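Local structure of Galactose/lactose metabolism regulatory protein GAL80 (Kluyveromyces lactis, 3E1K) at residues Phe81-Asp86 with Ser110-Asn115; Gly224-Lys229 with Ile268-Lys273; Ile230-Ser235 with Asp438-Ser443; Asn292-Ile297 with Lys305-Ala310; Asn317-Phe322 with Met366-Leu371. The protein represses the genes of lactose and galactose metabolism, apparently by blocking the transcriptional activator LAC9 when no inducing sugar is present. All blocks are in the same frame, centred on the assembly; numbering follows the deposited sequence.

Contact 1. Residues Phe81-Asp86 with Ser110-Asn115; sequences FAQYKD and SSQNLN
Ala82 lies beside Ser110 and Lys85 beside Asn113, their CA atoms 4.8 and 5.3 Å apart, and the two segments run past each other in the same direction. A hydrogen bond from Gln112 joins them: NE2 reaches Gln83 O at 3.2 Å, placed on a lone pair in the carbonyl plane, with the oxygen nearly in the amide plane of Gln112. The glutamine folds to get there, CG sitting between its own backbone N and carbonyl carbon (chi1 57°) and the chain bending again at chi2. Lys85 runs its aliphatic part past the two amide oxygens: CG approaches Asn113 OD1 at 3.2 Å, and CD lies 3.4 Å from Gln112 OE1. Lys85 and Asn113 pass alongside, pointing opposite ways. Asn113 ND2 also gives a weak hydrogen bond to Ile87 O, beyond the segment. Ser110 sets CB against Ala82 O, while its hydroxyl bonds Ile106 O in the last turn of helix 99-108. A leucine in place of Asn113 would probably leave Ile87 O without this donor and put methyls among backbone carbonyls. Amide residues thus suit this corner of the Rossmann-fold region: through Gln112 to Gln83 O and, weakly, Asn113 to Ile87 O, side chains link backbone carbonyls where the two segments have no regular pairing.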
# COMPACT_ATOMS: atom_id res chain seq x y z
N PHE A 81 -28.20 -18.57 33.95
CA PHE A 81 -26.81 -18.88 33.59
C PHE A 81 -25.82 -18.21 34.46
O PHE A 81 -25.22 -18.80 35.28
CB PHE A 81 -26.58 -18.39 32.15
CG PHE A 81 -25.33 -18.94 31.51
CD1 PHE A 81 -25.19 -20.26 31.27
CD2 PHE A 81 -24.33 -18.12 31.14
CE1 PHE A 81 -24.09 -20.73 30.72
CE2 PHE A 81 -23.23 -18.62 30.60
CZ PHE A 81 -23.11 -19.92 30.39
N ALA A 82 -25.65 -16.94 34.21
CA ALA A 82 -24.79 -16.04 35.01
C ALA A 82 -24.54 -16.46 36.46
O ALA A 82 -23.46 -16.15 36.98
CB ALA A 82 -25.43 -14.62 34.98
N GLN A 83 -25.48 -17.21 37.06
CA GLN A 83 -25.44 -17.66 38.45
C GLN A 83 -24.79 -18.97 38.82
O GLN A 83 -24.21 -19.15 39.90
CB GLN A 83 -26.84 -17.65 39.01
CG GLN A 83 -27.31 -16.24 39.07
CD GLN A 83 -28.69 -16.17 39.67
OE1 GLN A 83 -29.28 -17.21 39.99
NE2 GLN A 83 -29.22 -14.95 39.81
N TYR A 84 -24.98 -19.94 37.96
CA TYR A 84 -24.42 -21.26 38.20
C TYR A 84 -23.02 -21.06 38.80
O TYR A 84 -22.09 -20.62 38.08
CB TYR A 84 -24.39 -21.88 36.80
CG TYR A 84 -24.27 -23.38 36.71
CD1 TYR A 84 -24.30 -24.15 37.86
CD2 TYR A 84 -24.09 -23.98 35.51
CE1 TYR A 84 -24.15 -25.48 37.82
CE2 TYR A 84 -23.97 -25.34 35.42
CZ TYR A 84 -24.04 -26.08 36.54
OH TYR A 84 -23.84 -27.43 36.36
N LYS A 85 -22.93 -21.40 40.07
CA LYS A 85 -21.75 -21.36 40.85
C LYS A 85 -21.02 -22.65 40.63
O LYS A 85 -20.39 -23.23 41.50
CB LYS A 85 -22.11 -21.19 42.30
CG LYS A 85 -22.22 -19.78 42.71
CD LYS A 85 -23.60 -19.42 43.04
CE LYS A 85 -23.72 -19.26 44.52
NZ LYS A 85 -22.51 -18.65 45.04
N ASP A 86 -21.15 -23.11 39.42
CA ASP A 86 -20.30 -24.12 38.80
C ASP A 86 -19.49 -23.60 37.61
O ASP A 86 -18.80 -24.39 36.96
CB ASP A 86 -21.11 -25.27 38.27
CG ASP A 86 -21.26 -26.30 39.30
OD1 ASP A 86 -21.30 -27.49 39.02
OD2 ASP A 86 -21.25 -25.82 40.46
N SER A 110 -23.60 -12.28 37.79
CA SER A 110 -22.63 -13.25 38.33
C SER A 110 -21.79 -12.76 39.49
O SER A 110 -20.84 -13.44 39.92
CB SER A 110 -21.63 -13.56 37.19
OG SER A 110 -21.27 -12.38 36.47
N SER A 111 -22.13 -11.55 39.96
CA SER A 111 -21.37 -10.81 40.96
C SER A 111 -21.25 -11.66 42.21
O SER A 111 -20.22 -11.68 42.91
CB SER A 111 -22.03 -9.44 41.20
OG SER A 111 -22.88 -9.00 40.14
N GLN A 112 -22.36 -12.38 42.43
CA GLN A 112 -22.41 -13.32 43.54
C GLN A 112 -21.56 -14.59 43.17
O GLN A 112 -20.84 -15.16 44.01
CB GLN A 112 -23.87 -13.66 43.81
CG GLN A 112 -24.54 -14.23 42.55
CD GLN A 112 -24.64 -15.77 42.58
OE1 GLN A 112 -25.10 -16.36 43.56
NE2 GLN A 112 -24.27 -16.41 41.46
N ASN A 113 -21.55 -15.01 41.94
CA ASN A 113 -20.77 -16.17 41.65
C ASN A 113 -19.29 -15.79 41.82
O ASN A 113 -18.84 -14.70 41.39
CB ASN A 113 -21.00 -16.61 40.19
CG ASN A 113 -20.33 -17.92 39.87
OD1 ASN A 113 -19.86 -18.66 40.78
ND2 ASN A 113 -20.27 -18.25 38.59
N LEU A 114 -18.52 -16.63 42.47
CA LEU A 114 -17.19 -16.23 42.87
C LEU A 114 -16.20 -17.30 42.56
O LEU A 114 -15.21 -17.41 43.24
CB LEU A 114 -17.18 -16.01 44.37
CG LEU A 114 -16.88 -14.69 45.02
CD1 LEU A 114 -18.14 -14.08 45.51
CD2 LEU A 114 -15.94 -14.96 46.17
N ASN A 115 -16.50 -18.16 41.61
CA ASN A 115 -15.48 -19.00 41.04
C ASN A 115 -15.41 -18.71 39.59
O ASN A 115 -14.57 -19.21 38.92
CB ASN A 115 -15.74 -20.46 41.21
CG ASN A 115 -16.77 -20.73 42.16
OD1 ASN A 115 -16.70 -20.30 43.28
ND2 ASN A 115 -17.75 -21.45 41.74

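Contact 2. Residues Gly224-Lys229 with Ile268-Lys273; sequences GSYFQK and ILENGK
Phe227 and Leu269 form the tightly packed part of this contact. Although the two residues diverge from their antiparallel, non-hydrogen-bonded pair, Leu269 CD2 returns over the centre of the Phe227 ring in a CH-pi contact, 3.6 Å from the centroid and 6° off the ring normal. Phe265 meets the same ring edge-to-face, so large apolar groups fit here. Next to it a classic beta bulge sets Gln228 and Lys229 both opposite Ile268: Gln228 N bonds Ile268 O at 3.1 Å, and Ile268 N bonds Lys229 O at 2.9 Å. Toward the turn the contact becomes polar. Ser225 OG accepts a nearly straight bond from Asn271 N (3.1 Å, 169°), a small hydroxyl doing the work of a strand carbonyl, and Glu270 N bonds Tyr226 O, whose place is less sure. Looser still, Glu270 runs alongside Tyr226, its carboxylate nearly coplanar with the ring and OE2 3.3 Å from Tyr226 CB; Asn271 is exposed. Lys229 NZ forms a salt bridge with Glu447 of the second subunit. The chemistry implies a contact that grades from apolar to polar: packing and paired backbone hold the strand end, whereas the turn relies on the serine and backbone bonds among polar side chains, of which Glu270 and Gln228 are poorly ordered.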
# COMPACT_ATOMS: atom_id res chain seq x y z
N GLY A 224 5.23 -5.06 17.45
CA GLY A 224 5.26 -4.92 18.89
C GLY A 224 5.49 -3.43 19.15
O GLY A 224 6.31 -3.06 20.00
N SER A 225 4.76 -2.59 18.42
CA SER A 225 4.85 -1.14 18.57
C SER A 225 3.42 -0.70 18.27
O SER A 225 2.71 -1.32 17.46
CB SER A 225 5.67 -0.46 17.53
OG SER A 225 4.98 0.74 17.39
N TYR A 226 2.97 0.33 18.97
CA TYR A 226 1.63 0.79 18.68
C TYR A 226 1.66 1.95 17.67
O TYR A 226 2.69 2.46 17.24
CB TYR A 226 1.02 1.34 19.98
CG TYR A 226 0.41 0.35 20.96
CD1 TYR A 226 0.83 0.33 22.29
CD2 TYR A 226 -0.65 -0.50 20.58
CE1 TYR A 226 0.22 -0.57 23.22
CE2 TYR A 226 -1.24 -1.40 21.47
CZ TYR A 226 -0.81 -1.44 22.78
OH TYR A 226 -1.49 -2.34 23.56
N PHE A 227 0.50 2.43 17.29
CA PHE A 227 0.55 3.53 16.34
C PHE A 227 0.67 4.85 17.05
O PHE A 227 0.27 5.02 18.20
CB PHE A 227 -0.66 3.59 15.44
CG PHE A 227 -0.45 2.86 14.16
CD1 PHE A 227 -1.04 1.62 13.98
CD2 PHE A 227 0.35 3.38 13.13
CE1 PHE A 227 -0.85 0.90 12.81
CE2 PHE A 227 0.54 2.69 11.92
CZ PHE A 227 -0.08 1.44 11.77
N GLN A 228 1.23 5.79 16.31
CA GLN A 228 1.46 7.15 16.79
C GLN A 228 0.44 8.05 16.14
O GLN A 228 -0.46 8.56 16.82
CB GLN A 228 2.80 7.63 16.31
CG GLN A 228 2.94 9.12 16.42
CD GLN A 228 4.33 9.58 15.95
OE1 GLN A 228 4.60 9.67 14.77
NE2 GLN A 228 5.22 9.79 16.92
N LYS A 229 0.55 8.22 14.82
CA LYS A 229 -0.48 8.97 14.10
C LYS A 229 -0.93 8.12 12.91
O LYS A 229 -0.27 7.15 12.55
CB LYS A 229 -0.01 10.36 13.65
CG LYS A 229 1.03 10.25 12.60
CD LYS A 229 1.57 11.58 12.21
CE LYS A 229 2.03 11.55 10.73
NZ LYS A 229 2.39 12.78 10.01
N ILE A 268 1.99 6.15 11.11
CA ILE A 268 3.40 6.01 11.48
C ILE A 268 3.51 5.40 12.83
O ILE A 268 3.02 5.89 13.84
CB ILE A 268 4.25 7.28 11.41
CG1 ILE A 268 4.53 7.61 9.95
CG2 ILE A 268 5.62 7.09 11.95
CD1 ILE A 268 5.70 8.62 9.84
N LEU A 269 4.12 4.22 12.76
CA LEU A 269 4.31 3.43 13.93
C LEU A 269 5.00 4.20 15.03
O LEU A 269 5.97 4.90 14.77
CB LEU A 269 5.03 2.13 13.58
CG LEU A 269 4.03 0.98 13.30
CD1 LEU A 269 4.73 -0.33 13.01
CD2 LEU A 269 2.85 0.86 14.30
N GLU A 270 4.55 4.02 16.25
CA GLU A 270 5.15 4.72 17.37
C GLU A 270 6.63 4.42 17.35
O GLU A 270 7.40 5.35 17.24
CB GLU A 270 4.59 4.13 18.66
CG GLU A 270 4.51 5.01 19.92
CD GLU A 270 4.26 4.14 21.19
OE1 GLU A 270 5.05 4.14 22.13
OE2 GLU A 270 3.27 3.38 21.24
N ASN A 271 6.99 3.13 17.45
CA ASN A 271 8.39 2.68 17.49
C ASN A 271 9.26 2.76 16.25
O ASN A 271 9.38 1.78 15.50
CB ASN A 271 8.51 1.21 17.77
CG ASN A 271 8.21 0.85 19.15
OD1 ASN A 271 7.54 1.55 19.89
ND2 ASN A 271 8.72 -0.30 19.53
N GLY A 272 9.96 3.88 16.11
CA GLY A 272 10.88 4.08 14.99
C GLY A 272 10.34 5.12 14.01
O GLY A 272 11.04 5.70 13.23
N LYS A 273 9.06 5.34 14.06
CA LYS A 273 8.44 6.23 13.14
C LYS A 273 8.39 5.43 11.90
O LYS A 273 8.35 5.95 10.82
CB LYS A 273 9.29 7.43 12.99
CG LYS A 273 9.22 8.25 14.20
CD LYS A 273 7.84 8.20 14.81
CE LYS A 273 7.83 8.81 16.20
NZ LYS A 273 9.05 8.55 16.97

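Contact 3. Residues Ile230-Ser235 with Asp438-Ser443; sequences INAMIS and DAVFRS
Ala232, Ser443 and Val440 bury the most surface where strand 230-235 meets helix 438-443, the axes 6.6 Å apart and crossing at -67°. The methyl of Ala232 meets Val440, whose CG1, anti to the backbone N (chi1 -179°), is the branch that touches it; a small residue suits such a close approach. Ser443 supplies the polar link: its OG accepts Ala232 N at 2.9 Å, and it also bonds Lys448 O, satisfying a hydroxyl buried in the interface. An alanine in place of Ser443 would probably leave both Ala232 N and Lys448 O without that mate. Isoleucines flank this centre, Ile230 CD1 resting 3.9 Å from Ala439 CB and Ile234 CD1 3.8 Å from Phe441 CE2, where the two side chains cross at about a right angle. Helix 427-446 thereby covers one face of strand 227-235, which pairs with strands 262-269 and 450-451; from the other face Asn231 bonds Thr449 of the second subunit.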
# COMPACT_ATOMS: atom_id res chain seq x y z
N ILE A 230 -2.12 8.46 12.30
CA ILE A 230 -2.56 7.60 11.21
C ILE A 230 -3.52 8.33 10.27
O ILE A 230 -4.12 9.36 10.56
CB ILE A 230 -3.23 6.33 11.76
CG1 ILE A 230 -4.46 6.69 12.59
CG2 ILE A 230 -2.24 5.53 12.60
CD1 ILE A 230 -5.30 5.50 12.99
N ASN A 231 -3.70 7.76 9.02
CA ASN A 231 -4.76 8.31 8.17
C ASN A 231 -5.63 7.23 7.52
O ASN A 231 -5.15 6.15 7.16
CB ASN A 231 -4.20 9.23 7.11
CG ASN A 231 -5.24 9.65 6.11
OD1 ASN A 231 -5.80 10.73 6.24
ND2 ASN A 231 -5.44 8.83 5.09
N ALA A 232 -6.91 7.51 7.37
CA ALA A 232 -7.78 6.53 6.77
C ALA A 232 -8.86 7.13 5.87
O ALA A 232 -9.30 8.27 6.04
CB ALA A 232 -8.28 5.59 7.90
N MET A 233 -9.17 6.36 4.83
CA MET A 233 -10.12 6.72 3.80
C MET A 233 -11.04 5.53 3.48
O MET A 233 -10.58 4.43 3.16
CB MET A 233 -9.30 7.12 2.57
CG MET A 233 -8.60 8.42 2.71
SD MET A 233 -7.83 8.78 1.14
CE MET A 233 -7.02 10.38 1.67
N ILE A 234 -12.36 5.73 3.52
CA ILE A 234 -13.22 4.56 3.26
C ILE A 234 -14.17 4.62 2.08
O ILE A 234 -15.04 5.50 1.99
CB ILE A 234 -13.96 4.03 4.46
CG1 ILE A 234 -12.96 3.67 5.58
CG2 ILE A 234 -14.80 2.83 4.06
CD1 ILE A 234 -13.41 4.24 6.95
N SER A 235 -14.07 3.62 1.21
CA SER A 235 -14.83 3.60 -0.02
C SER A 235 -16.09 2.76 -0.13
O SER A 235 -16.23 1.79 0.57
CB SER A 235 -13.90 3.33 -1.20
OG SER A 235 -13.95 4.40 -2.12
N ASP A 438 -12.00 3.45 15.98
CA ASP A 438 -12.80 4.64 15.79
C ASP A 438 -11.94 5.65 15.05
O ASP A 438 -12.40 6.39 14.17
CB ASP A 438 -12.99 5.31 17.15
CG ASP A 438 -14.24 6.22 17.20
OD1 ASP A 438 -15.18 5.97 16.41
OD2 ASP A 438 -14.30 7.12 18.08
N ALA A 439 -10.70 5.74 15.49
CA ALA A 439 -9.77 6.67 14.91
C ALA A 439 -9.96 6.65 13.41
O ALA A 439 -10.39 7.64 12.82
CB ALA A 439 -8.39 6.20 15.27
N VAL A 440 -9.61 5.50 12.83
CA VAL A 440 -9.72 5.19 11.41
C VAL A 440 -10.99 5.84 10.90
O VAL A 440 -11.02 6.60 9.93
CB VAL A 440 -9.95 3.70 11.25
CG1 VAL A 440 -10.03 3.33 9.77
CG2 VAL A 440 -8.82 3.00 11.94
N PHE A 441 -12.08 5.50 11.59
CA PHE A 441 -13.35 6.02 11.20
C PHE A 441 -13.43 7.51 11.23
O PHE A 441 -13.77 8.15 10.23
CB PHE A 441 -14.48 5.38 11.97
CG PHE A 441 -14.91 4.11 11.35
CD1 PHE A 441 -14.59 2.88 11.92
CD2 PHE A 441 -15.52 4.17 10.09
CE1 PHE A 441 -14.95 1.75 11.30
CE2 PHE A 441 -15.92 3.03 9.50
CZ PHE A 441 -15.67 1.84 10.13
N ARG A 442 -13.10 8.07 12.39
CA ARG A 442 -13.11 9.52 12.54
C ARG A 442 -12.18 10.16 11.51
O ARG A 442 -12.48 11.17 10.87
CB ARG A 442 -12.72 9.94 13.96
CG ARG A 442 -13.76 10.84 14.64
CD ARG A 442 -13.17 11.39 15.95
NE ARG A 442 -11.86 10.82 16.25
CZ ARG A 442 -11.58 10.18 17.39
NH1 ARG A 442 -12.52 10.09 18.33
NH2 ARG A 442 -10.35 9.70 17.60
N SER A 443 -11.05 9.52 11.30
CA SER A 443 -10.09 10.04 10.36
C SER A 443 -10.68 10.17 8.96
O SER A 443 -10.59 11.28 8.40
CB SER A 443 -8.85 9.16 10.26
OG SER A 443 -8.41 9.36 8.94

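Contact 4. Residues Asn292-Ile297 with Lys305-Ala310; sequences NLVIDI and KIEGDA
Leu293 with Gly308 and Ile295 with Ile306 are the hydrogen-bonded pairs of this antiparallel hairpin, whose strand axes lie 4.3 Å apart at 175°. Among the backbone bonds, Leu293 N reaches Gly308 O at 2.8 Å from above the carbonyl plane, whereas Ile306 N to Ile295 O is weak at 3.4 Å. Asn292 and Leu293 both face Gly308, a classic beta bulge; a CB on the glycine would sit tightly against Leu293 CB. Apolar contacts come next. Ile295 and Ile306 run alongside each other in the same direction, their CD1 atoms 3.7 Å apart, on the face that also carries Leu293. On the other face Val294 CG2 lies 3.9 Å from Glu307 CG, and its CG1 the same 3.9 Å from Lys305 CG. Asp296 and Lys305 meet without pairing their charges: Asp296 OD1 lies 3.4 Å from Lys305 CD, but Asp296 OD2 and Lys305 NZ stay 5.7 Å apart. That OD2 instead bonds Thr290 of the second subunit and lies close to Glu178 OE2, a like charge that could raise the proton affinity of either group. The chemistry divides the hairpin into a buried branched-aliphatic face and a face of Val294 with charged neighbours, where Asp296 makes its bond to the second subunit.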
# COMPACT_ATOMS: atom_id res chain seq x y z
N ASN A 292 -3.77 -12.50 -1.78
CA ASN A 292 -4.77 -11.61 -1.23
C ASN A 292 -4.42 -11.22 0.19
O ASN A 292 -4.94 -10.24 0.72
CB ASN A 292 -6.19 -12.03 -1.54
CG ASN A 292 -6.35 -12.29 -3.04
OD1 ASN A 292 -7.09 -11.59 -3.76
ND2 ASN A 292 -5.62 -13.27 -3.56
N LEU A 293 -3.49 -11.97 0.79
CA LEU A 293 -3.03 -11.61 2.14
C LEU A 293 -1.53 -11.53 2.33
O LEU A 293 -0.87 -12.56 2.34
CB LEU A 293 -3.52 -12.53 3.26
CG LEU A 293 -3.01 -11.91 4.56
CD1 LEU A 293 -3.87 -10.73 4.95
CD2 LEU A 293 -2.84 -12.96 5.70
N VAL A 294 -1.01 -10.34 2.56
CA VAL A 294 0.42 -10.22 2.69
C VAL A 294 0.86 -9.12 3.62
O VAL A 294 0.29 -8.02 3.67
CB VAL A 294 0.98 -9.67 1.33
CG1 VAL A 294 2.50 -9.36 1.40
CG2 VAL A 294 0.71 -10.61 0.16
N ILE A 295 1.97 -9.40 4.28
CA ILE A 295 2.61 -8.44 5.16
C ILE A 295 4.09 -8.26 4.82
O ILE A 295 4.90 -9.14 5.11
CB ILE A 295 2.60 -8.88 6.60
CG1 ILE A 295 1.16 -8.94 7.05
CG2 ILE A 295 3.59 -8.07 7.40
CD1 ILE A 295 0.92 -9.94 8.11
N ASP A 296 4.43 -7.14 4.18
CA ASP A 296 5.77 -6.93 3.74
C ASP A 296 6.52 -5.96 4.62
O ASP A 296 6.32 -4.75 4.57
CB ASP A 296 5.68 -6.50 2.31
CG ASP A 296 6.77 -7.04 1.48
OD1 ASP A 296 7.65 -7.73 2.04
OD2 ASP A 296 6.71 -6.77 0.27
N ILE A 297 7.40 -6.57 5.41
CA ILE A 297 8.23 -5.88 6.37
C ILE A 297 9.65 -5.62 5.88
O ILE A 297 10.38 -6.58 5.71
CB ILE A 297 8.40 -6.76 7.63
CG1 ILE A 297 7.12 -6.89 8.45
CG2 ILE A 297 9.33 -6.10 8.63
CD1 ILE A 297 7.42 -7.42 9.76
N LYS A 305 8.22 -11.81 4.71
CA LYS A 305 6.92 -11.67 4.08
C LYS A 305 6.02 -12.85 4.49
O LYS A 305 6.42 -14.00 4.52
CB LYS A 305 7.09 -11.60 2.56
CG LYS A 305 6.07 -10.77 1.82
CD LYS A 305 6.62 -10.55 0.42
CE LYS A 305 5.60 -10.90 -0.68
NZ LYS A 305 6.04 -12.19 -1.35
N ILE A 306 4.78 -12.50 4.83
CA ILE A 306 3.73 -13.46 5.16
C ILE A 306 2.61 -13.35 4.13
O ILE A 306 2.16 -12.23 3.78
CB ILE A 306 3.06 -13.11 6.43
CG1 ILE A 306 4.13 -12.55 7.37
CG2 ILE A 306 2.07 -14.17 6.73
CD1 ILE A 306 3.67 -12.34 8.88
N GLU A 307 2.18 -14.50 3.61
CA GLU A 307 1.23 -14.49 2.50
C GLU A 307 0.12 -15.52 2.59
O GLU A 307 0.46 -16.67 2.87
CB GLU A 307 2.03 -14.81 1.23
CG GLU A 307 2.96 -13.71 0.72
CD GLU A 307 3.67 -14.08 -0.55
OE1 GLU A 307 3.81 -15.28 -0.68
OE2 GLU A 307 4.07 -13.25 -1.44
N GLY A 308 -1.15 -15.14 2.40
CA GLY A 308 -2.28 -16.05 2.50
C GLY A 308 -3.13 -15.73 1.30
O GLY A 308 -2.89 -14.72 0.64
N ASP A 309 -4.05 -16.63 0.94
CA ASP A 309 -4.88 -16.44 -0.23
C ASP A 309 -6.22 -16.03 0.40
O ASP A 309 -7.12 -15.47 -0.23
CB ASP A 309 -5.00 -17.78 -0.99
CG ASP A 309 -3.66 -18.45 -1.22
OD1 ASP A 309 -2.63 -17.76 -1.25
OD2 ASP A 309 -3.65 -19.69 -1.30
N ALA A 310 -6.32 -16.31 1.70
CA ALA A 310 -7.53 -15.93 2.40
C ALA A 310 -7.04 -14.93 3.45
O ALA A 310 -6.40 -15.36 4.41
CB ALA A 310 -8.14 -17.13 3.08

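Contact 5. Residues Asn317-Phe322 with Met366-Leu371; sequences NLVLYF and MEVFHL
Leu320 pairs with Phe369 and Phe322 with Glu367 as hydrogen-bonded partners of two antiparallel strands. Phe322 N reaches Glu367 O at 2.8 Å, nearly along the C=O axis (161°), and Glu367 N returns a bond of equal length, 2.8 Å, to Phe322 O. His370 can be followed outward. Its CB lies 3.7 Å from Val319 CG2, and CG stands anti to the backbone N (chi1 175°), near the same methyl, whose place is doubtful. CD2 comes against Val319 CG2 and, in the ring plane, Leu318 O, at spacings too short to be trusted. CE1 lies 4.1 Å from Asn317 ND2, and NE2 at the tip is 3.3 Å from the same nitrogen; NE2 has a hydrogen bond to the backbone of the bound peptide. On this face Tyr321 CD2 lies 3.7 Å from Val368 CG2, the aromatic and the branched residue packing together. On the opposite face Leu320 CB is 3.9 Å from Phe369 CB, and the Glu367 carboxylate makes a salt bridge to Arg161 of helix 157-167. Val319 and Val368 pack on aromatic side chains of the peptide, and His370 meets an aromatic ring of it, while Asn317 adds backbone bonds. Apolar strand residues beside a histidine and an asparagine thus form a peptide-binding site at the sheet edge, here occupied by the acidic Gal4p activation domain.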
# COMPACT_ATOMS: atom_id res chain seq x y z
N ASN A 317 -3.93 -20.39 7.56
CA ASN A 317 -2.70 -21.16 7.70
C ASN A 317 -2.04 -20.42 6.57
O ASN A 317 -2.59 -20.40 5.44
CB ASN A 317 -2.93 -22.61 7.27
CG ASN A 317 -1.65 -23.47 7.30
OD1 ASN A 317 -0.87 -23.42 8.25
ND2 ASN A 317 -1.45 -24.27 6.27
N LEU A 318 -0.95 -19.73 6.92
CA LEU A 318 -0.19 -18.98 5.93
C LEU A 318 1.20 -19.61 5.73
O LEU A 318 1.49 -20.74 6.17
CB LEU A 318 -0.06 -17.52 6.31
CG LEU A 318 -1.10 -17.22 7.37
CD1 LEU A 318 -0.45 -16.56 8.63
CD2 LEU A 318 -2.38 -16.50 6.92
N VAL A 319 2.06 -18.79 5.13
CA VAL A 319 3.42 -19.19 4.89
C VAL A 319 4.33 -18.03 5.13
O VAL A 319 4.07 -16.90 4.76
CB VAL A 319 3.53 -19.45 3.44
CG1 VAL A 319 4.98 -19.63 3.08
CG2 VAL A 319 2.80 -20.72 3.19
N LEU A 320 5.47 -18.32 5.71
CA LEU A 320 6.36 -17.24 6.00
C LEU A 320 7.75 -17.33 5.43
O LEU A 320 8.53 -18.21 5.75
CB LEU A 320 6.52 -17.07 7.49
CG LEU A 320 7.37 -15.83 7.74
CD1 LEU A 320 6.36 -14.80 8.21
CD2 LEU A 320 8.05 -16.37 9.02
N TYR A 321 8.05 -16.30 4.66
CA TYR A 321 9.34 -16.26 4.03
C TYR A 321 10.05 -15.18 4.77
O TYR A 321 9.56 -14.07 4.96
CB TYR A 321 9.23 -15.75 2.60
CG TYR A 321 8.29 -16.59 1.75
CD1 TYR A 321 6.97 -16.19 1.48
CD2 TYR A 321 8.75 -17.78 1.17
CE1 TYR A 321 6.16 -16.92 0.65
CE2 TYR A 321 7.94 -18.53 0.35
CZ TYR A 321 6.65 -18.11 0.10
OH TYR A 321 5.80 -18.87 -0.66
N PHE A 322 11.26 -15.53 5.11
CA PHE A 322 12.03 -14.47 5.69
C PHE A 322 13.38 -14.55 5.02
O PHE A 322 13.82 -15.57 4.56
CB PHE A 322 12.12 -14.76 7.16
CG PHE A 322 13.48 -14.51 7.74
CD1 PHE A 322 13.81 -13.34 8.42
CD2 PHE A 322 14.45 -15.48 7.60
CE1 PHE A 322 15.06 -13.12 8.97
CE2 PHE A 322 15.72 -15.26 8.10
CZ PHE A 322 16.03 -14.10 8.79
N MET A 366 18.10 -17.39 4.10
CA MET A 366 16.70 -17.51 3.69
C MET A 366 15.90 -18.53 4.52
O MET A 366 16.33 -19.66 4.79
CB MET A 366 16.59 -17.81 2.19
CG MET A 366 15.60 -16.96 1.39
SD MET A 366 13.92 -17.66 1.30
CE MET A 366 13.32 -16.88 -0.29
N GLU A 367 14.68 -18.22 4.84
CA GLU A 367 13.97 -19.24 5.48
C GLU A 367 12.51 -19.25 5.27
O GLU A 367 11.89 -18.24 5.28
CB GLU A 367 14.41 -19.36 6.91
CG GLU A 367 13.66 -18.57 7.92
CD GLU A 367 13.58 -19.32 9.19
OE1 GLU A 367 14.28 -20.33 9.27
OE2 GLU A 367 12.82 -18.94 10.07
N VAL A 368 11.98 -20.42 5.02
CA VAL A 368 10.59 -20.57 4.63
C VAL A 368 9.88 -21.31 5.71
O VAL A 368 10.08 -22.51 5.89
CB VAL A 368 10.41 -21.35 3.32
CG1 VAL A 368 8.90 -21.49 3.00
CG2 VAL A 368 11.01 -20.55 2.14
N PHE A 369 9.01 -20.58 6.38
CA PHE A 369 8.20 -21.17 7.42
C PHE A 369 6.74 -21.36 7.01
O PHE A 369 5.99 -20.40 7.00
CB PHE A 369 8.27 -20.37 8.70
CG PHE A 369 7.46 -20.96 9.81
CD1 PHE A 369 7.79 -22.20 10.30
CD2 PHE A 369 6.31 -20.34 10.27
CE1 PHE A 369 7.06 -22.78 11.29
CE2 PHE A 369 5.58 -20.90 11.30
CZ PHE A 369 5.94 -22.14 11.78
N HIS A 370 6.36 -22.59 6.69
CA HIS A 370 4.98 -22.91 6.33
C HIS A 370 4.82 -24.22 7.03
O HIS A 370 5.75 -25.01 7.08
CB HIS A 370 4.81 -23.29 4.92
CG HIS A 370 3.42 -23.71 4.61
ND1 HIS A 370 3.13 -24.88 3.96
CD2 HIS A 370 2.23 -23.13 4.88
CE1 HIS A 370 1.82 -25.00 3.83
NE2 HIS A 370 1.25 -23.94 4.38
N LEU A 371 3.64 -24.41 7.59
CA LEU A 371 3.36 -25.62 8.36
C LEU A 371 2.13 -26.36 7.81
O LEU A 371 0.97 -26.18 8.21
CB LEU A 371 3.00 -25.21 9.78
CG LEU A 371 4.01 -25.21 10.93
CD1 LEU A 371 3.36 -24.54 12.18
CD2 LEU A 371 4.17 -26.72 11.20

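How the contacts relate
Contact 1 stands apart in the Rossmann-fold region near the N-terminus, its centre 40 to 45 Å from the others. Contacts 2 to 5 all reach the nine-stranded mixed sheet and touch the second subunit. Contacts 2 and 3 share strand 227-235 and have centres 16 Å apart; their segments alternate along the chain, and helix 427-446 returns from near the C-terminus to close contact 3. Contacts 4 and 5, 11 Å apart and nested inside that loop, join through neighbouring strands 303-308 and 319-323, with Lys305 N 2.6 Å from Tyr321 O. The one sheet therefore helps form the dimer and, at the end formed by strands 319-323 and 364-370, binds the activator peptide.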